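Local coordinates for protein putative esterase (Sulfolobus solfataricus P2, PDB 2RAU) that probably acts as a lipase or esterase of the alpha/beta-hydrolase superfamily and binds calcium ions, at residues A[14-19]-A[73-78]; A[295-300]-A[317-322]. One frame throughout, in Å; residues are numbered along the deposited sequence.

Interaction 1 of 2, residues A[14-19]-A[73-78]; sequences PILGND and GVHYTI
The imidazole of His75 meets Leu16 tip to tip, the leucine methyls arriving obliquely at the CD2 corner of the ring. Leu16 CD1 is 3.8 Å from His75 CD2 and CD2 of the same leucine lies 4.1 Å from that carbon, so both methyls of the branched end come nearest to a C-H carbon of the heterocycle. Across the ring, ND1 turns back to its own chain and makes a weak, bent hydrogen bond to Gly73 O. The second flat group is the amide of Asn18. Its ND2 donates to Leu16 O at 3.0 Å, that oxygen lying 16° out of the amide plane, and also donates to Pro79 O. One amide nitrogen thus serves the carbonyl of its own turn and that of Pro79, the residue following Ile78, a task that suits asparagine.

Residues 15-18 form a type II beta turn, closed by Asn18 N to Ile15 O, in the connection between strands 13-15 and 21-29. The facing residues belong to the tiny hairpin of strands 70-71 and 74-75 and the loop leaving it. No hydrogen bond joins residues 14-19 directly to 73-78, and the two meet by van der Waals packing. Gly17 takes the third turn position with positive phi (74°), readily adopted by a residue without CB; the bare CA also lets Ile78 CG2 come within 3.8 Å.

Leu16 has CG between its backbone N and carbonyl carbon (chi1 77°), the crowded position. Leu16 CD1 lies 3.9 Å from Thr77 O, while Ile78 CG1 is 4.5 Å from that CD1, a loose apolar contact. Leu16 further touches Thr68 of helix 63-68 and Pro79, which suits a branched aliphatic residue at a partly exposed spot.

Interaction 2 of 2, residues A[295-300]-A[317-322]; sequences VPTIAF and SNSEII
Ile322 lies alongside Phe300 on the neighbouring parallel strand, both pointing the same way. Its CB is 3.6 Å from Phe300 CD2, and its CG2 lies 3.8 Å from that same ring carbon. CG1 sits over one face, offset toward the rim and 4.3 Å from the ring centroid, a CH-pi contact; it also approaches Ile298 CG1. With chi2 at -69°, Ile322 CD1 turns back along its own strand, 3.7 Å from Glu320 OE2. A beta-branched residue suits this place: one branch lies over the ring while the other packs at CD2.

Between the backbones, Ile322 N donates to Ala299 O at 2.7 Å, Ala299 N to Glu320 O at 2.8 Å, and Glu320 N to Thr297 O at 3.0 Å, the parallel ladder between two strands of the alpha/beta-hydrolase sheet. Ala299 and Ile321 point to the other face. Helix 338-353 packs on Ile298 and Phe300, whose backbones bond to strand 170-176 or the residue after it.

All three cross-strand hydrogen bonds are backbone bonds, so the polar part of the contact lies in the backbone, while Ile322 meets Ile298 and Phe300 by dispersion and CH-pi contact.

From the N terminus, the chain passes strand 13-15 and its turn, runs through strands 21-29, 37-45 and 52-56 and helix 63-68, and then returns to the turn: interaction 1 closes this loop of 53 intervening residues. Much later, interaction 2 closes a shorter one, with 16 residues between its segments, within the beta-alpha-beta unit of strand 297-302, helix 306-309 and strand 320-324. The two loops follow in series, neither nesting nor crossing. Their centres are 32 Å apart and they do not touch, yet both reach the large mixed sheet: interaction 1 ties a surface hairpin to its N-terminal antiparallel part, whereas interaction 2 adds the last strand at the far end.

Interaction 1 of 2, residues A[14-19]-A[73-78]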
# COMPACT_ATOMS: atom_id res chain seq x y z
N PRO A 14 -4.72 11.57 -18.48
CA PRO A 14 -3.28 11.81 -18.20
C PRO A 14 -2.96 12.08 -16.72
O PRO A 14 -3.73 12.68 -15.98
CB PRO A 14 -2.93 13.01 -19.10
CG PRO A 14 -3.86 12.89 -20.23
CD PRO A 14 -5.18 12.43 -19.58
N ILE A 15 -1.83 11.56 -16.27
CA ILE A 15 -1.44 11.65 -14.86
C ILE A 15 -0.64 12.95 -14.67
O ILE A 15 0.22 13.26 -15.47
CB ILE A 15 -0.65 10.39 -14.45
CG1 ILE A 15 -1.57 9.16 -14.58
CG2 ILE A 15 -0.01 10.58 -13.08
CD1 ILE A 15 -0.95 7.79 -14.32
N LEU A 16 -0.99 13.72 -13.66
CA LEU A 16 -0.30 14.99 -13.42
C LEU A 16 1.20 14.77 -13.33
O LEU A 16 1.66 13.84 -12.67
CB LEU A 16 -0.81 15.69 -12.18
CG LEU A 16 -0.42 15.27 -10.76
CD1 LEU A 16 -0.78 16.39 -9.73
CD2 LEU A 16 -1.01 13.89 -10.36
N GLY A 17 1.93 15.61 -14.06
CA GLY A 17 3.39 15.56 -14.11
C GLY A 17 3.98 14.43 -14.91
O GLY A 17 5.19 14.29 -14.99
N ASN A 18 3.11 13.60 -15.49
CA ASN A 18 3.53 12.40 -16.20
C ASN A 18 2.60 12.21 -17.36
O ASN A 18 1.85 11.25 -17.42
CB ASN A 18 3.46 11.19 -15.26
CG ASN A 18 4.42 11.30 -14.10
OD1 ASN A 18 5.55 10.87 -14.23
ND2 ASN A 18 3.99 11.93 -12.97
N ASP A 19 2.68 13.11 -18.34
CA ASP A 19 1.66 13.09 -19.39
C ASP A 19 1.82 12.00 -20.49
O ASP A 19 0.99 11.90 -21.39
CB ASP A 19 1.49 14.47 -20.01
CG ASP A 19 2.72 14.95 -20.69
OD1 ASP A 19 3.56 14.12 -21.12
OD2 ASP A 19 2.87 16.19 -20.77
N GLY A 73 -9.03 13.04 -4.67
CA GLY A 73 -8.71 14.16 -5.55
C GLY A 73 -8.05 15.34 -4.86
O GLY A 73 -7.82 16.35 -5.51
N VAL A 74 -7.72 15.22 -3.57
CA VAL A 74 -6.95 16.23 -2.86
C VAL A 74 -5.47 15.92 -3.09
O VAL A 74 -5.01 14.86 -2.71
CB VAL A 74 -7.25 16.28 -1.33
CG1 VAL A 74 -6.41 17.37 -0.61
CG2 VAL A 74 -8.74 16.44 -1.08
N HIS A 75 -4.78 16.84 -3.76
CA HIS A 75 -3.38 16.64 -4.14
C HIS A 75 -2.40 17.40 -3.23
O HIS A 75 -2.60 18.54 -2.87
CB HIS A 75 -3.22 17.08 -5.60
CG HIS A 75 -3.92 16.17 -6.56
ND1 HIS A 75 -5.26 16.29 -6.84
CD2 HIS A 75 -3.47 15.14 -7.31
CE1 HIS A 75 -5.60 15.39 -7.74
NE2 HIS A 75 -4.54 14.67 -8.04
N TYR A 76 -1.33 16.70 -2.89
CA TYR A 76 -0.32 17.11 -1.95
C TYR A 76 1.05 17.32 -2.60
O TYR A 76 1.90 17.99 -2.01
CB TYR A 76 -0.23 16.08 -0.81
CG TYR A 76 -1.44 16.10 0.07
CD1 TYR A 76 -1.59 17.08 1.03
CD2 TYR A 76 -2.48 15.16 -0.09
CE1 TYR A 76 -2.73 17.14 1.82
CE2 TYR A 76 -3.61 15.22 0.69
CZ TYR A 76 -3.74 16.20 1.64
OH TYR A 76 -4.84 16.23 2.49
N THR A 77 1.27 16.74 -3.77
CA THR A 77 2.55 16.83 -4.48
C THR A 77 2.38 16.46 -5.95
O THR A 77 1.27 16.09 -6.39
CB THR A 77 3.59 15.90 -3.82
OG1 THR A 77 4.88 16.25 -4.29
CG2 THR A 77 3.33 14.42 -4.05
N ILE A 78 3.45 16.59 -6.73
CA ILE A 78 3.45 16.08 -8.11
C ILE A 78 4.26 14.81 -8.15
O ILE A 78 5.44 14.82 -7.82
CB ILE A 78 4.04 17.09 -9.08
CG1 ILE A 78 3.19 18.38 -9.08
CG2 ILE A 78 4.12 16.47 -10.52
CD1 ILE A 78 3.89 19.55 -9.64

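Interaction 2 of 2, residues A[295-300]-A[317-322]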
# COMPACT_ATOMS: atom_id res chain seq x y z
N VAL A 295 5.56 -20.14 -6.65
CA VAL A 295 5.56 -18.95 -7.48
C VAL A 295 6.93 -18.27 -7.30
O VAL A 295 7.37 -18.10 -6.16
CB VAL A 295 4.40 -17.99 -7.01
CG1 VAL A 295 4.54 -16.61 -7.56
CG2 VAL A 295 3.01 -18.60 -7.36
N PRO A 296 7.62 -17.90 -8.41
CA PRO A 296 8.82 -17.06 -8.31
C PRO A 296 8.52 -15.81 -7.51
O PRO A 296 7.52 -15.12 -7.78
CB PRO A 296 9.12 -16.70 -9.76
CG PRO A 296 8.58 -17.80 -10.51
CD PRO A 296 7.33 -18.22 -9.81
N THR A 297 9.40 -15.51 -6.56
CA THR A 297 9.22 -14.41 -5.61
C THR A 297 10.47 -13.56 -5.43
O THR A 297 11.59 -14.07 -5.39
CB THR A 297 8.76 -14.96 -4.21
OG1 THR A 297 7.54 -15.70 -4.35
CG2 THR A 297 8.58 -13.85 -3.18
N ILE A 298 10.28 -12.24 -5.40
CA ILE A 298 11.34 -11.30 -5.00
C ILE A 298 10.81 -10.53 -3.78
O ILE A 298 9.66 -10.08 -3.77
CB ILE A 298 11.84 -10.39 -6.18
CG1 ILE A 298 13.10 -9.60 -5.76
CG2 ILE A 298 10.70 -9.49 -6.73
CD1 ILE A 298 13.73 -8.89 -6.90
N ALA A 299 11.64 -10.43 -2.74
CA ALA A 299 11.25 -9.78 -1.49
C ALA A 299 12.29 -8.76 -1.12
O ALA A 299 13.47 -9.06 -1.07
CB ALA A 299 11.08 -10.81 -0.36
N PHE A 300 11.85 -7.53 -0.93
CA PHE A 300 12.72 -6.45 -0.47
C PHE A 300 12.48 -6.20 1.03
O PHE A 300 11.34 -6.13 1.46
CB PHE A 300 12.46 -5.16 -1.23
CG PHE A 300 12.81 -5.23 -2.69
CD1 PHE A 300 11.94 -5.84 -3.59
CD2 PHE A 300 13.98 -4.66 -3.18
CE1 PHE A 300 12.25 -5.89 -4.92
CE2 PHE A 300 14.28 -4.69 -4.52
CZ PHE A 300 13.41 -5.29 -5.40
N SER A 317 10.06 -21.13 -1.79
CA SER A 317 11.45 -21.64 -1.88
C SER A 317 12.31 -20.82 -2.85
O SER A 317 13.49 -20.56 -2.61
CB SER A 317 11.46 -23.14 -2.27
N ASN A 318 11.71 -20.41 -3.96
CA ASN A 318 12.38 -19.51 -4.92
C ASN A 318 13.07 -18.24 -4.34
O ASN A 318 14.16 -17.85 -4.78
CB ASN A 318 11.32 -18.95 -5.90
CG ASN A 318 10.66 -20.03 -6.73
OD1 ASN A 318 9.76 -20.75 -6.25
ND2 ASN A 318 11.10 -20.15 -8.00
N SER A 319 12.41 -17.65 -3.36
CA SER A 319 12.56 -16.27 -3.03
C SER A 319 13.95 -15.64 -3.04
O SER A 319 14.85 -16.12 -2.38
CB SER A 319 11.84 -16.00 -1.72
OG SER A 319 10.52 -16.51 -1.77
N GLU A 320 14.11 -14.58 -3.82
CA GLU A 320 15.30 -13.76 -3.82
C GLU A 320 14.97 -12.66 -2.81
O GLU A 320 13.99 -11.95 -3.00
CB GLU A 320 15.57 -13.17 -5.22
CG GLU A 320 16.76 -12.21 -5.27
CD GLU A 320 17.09 -11.72 -6.67
OE1 GLU A 320 16.37 -12.10 -7.63
OE2 GLU A 320 18.08 -10.95 -6.81
N ILE A 321 15.78 -12.54 -1.75
CA ILE A 321 15.60 -11.50 -0.72
C ILE A 321 16.65 -10.39 -0.91
O ILE A 321 17.84 -10.65 -0.93
CB ILE A 321 15.72 -12.10 0.72
CG1 ILE A 321 14.48 -12.94 1.05
CG2 ILE A 321 15.89 -11.01 1.76
CD1 ILE A 321 14.68 -13.91 2.23
N ILE A 322 16.18 -9.15 -1.08
CA ILE A 322 17.05 -7.99 -1.25
C ILE A 322 17.03 -7.16 0.04
O ILE A 322 16.00 -6.67 0.46
CB ILE A 322 16.60 -7.08 -2.42
CG1 ILE A 322 16.45 -7.89 -3.75
CG2 ILE A 322 17.55 -5.92 -2.56
CD1 ILE A 322 17.77 -8.34 -4.27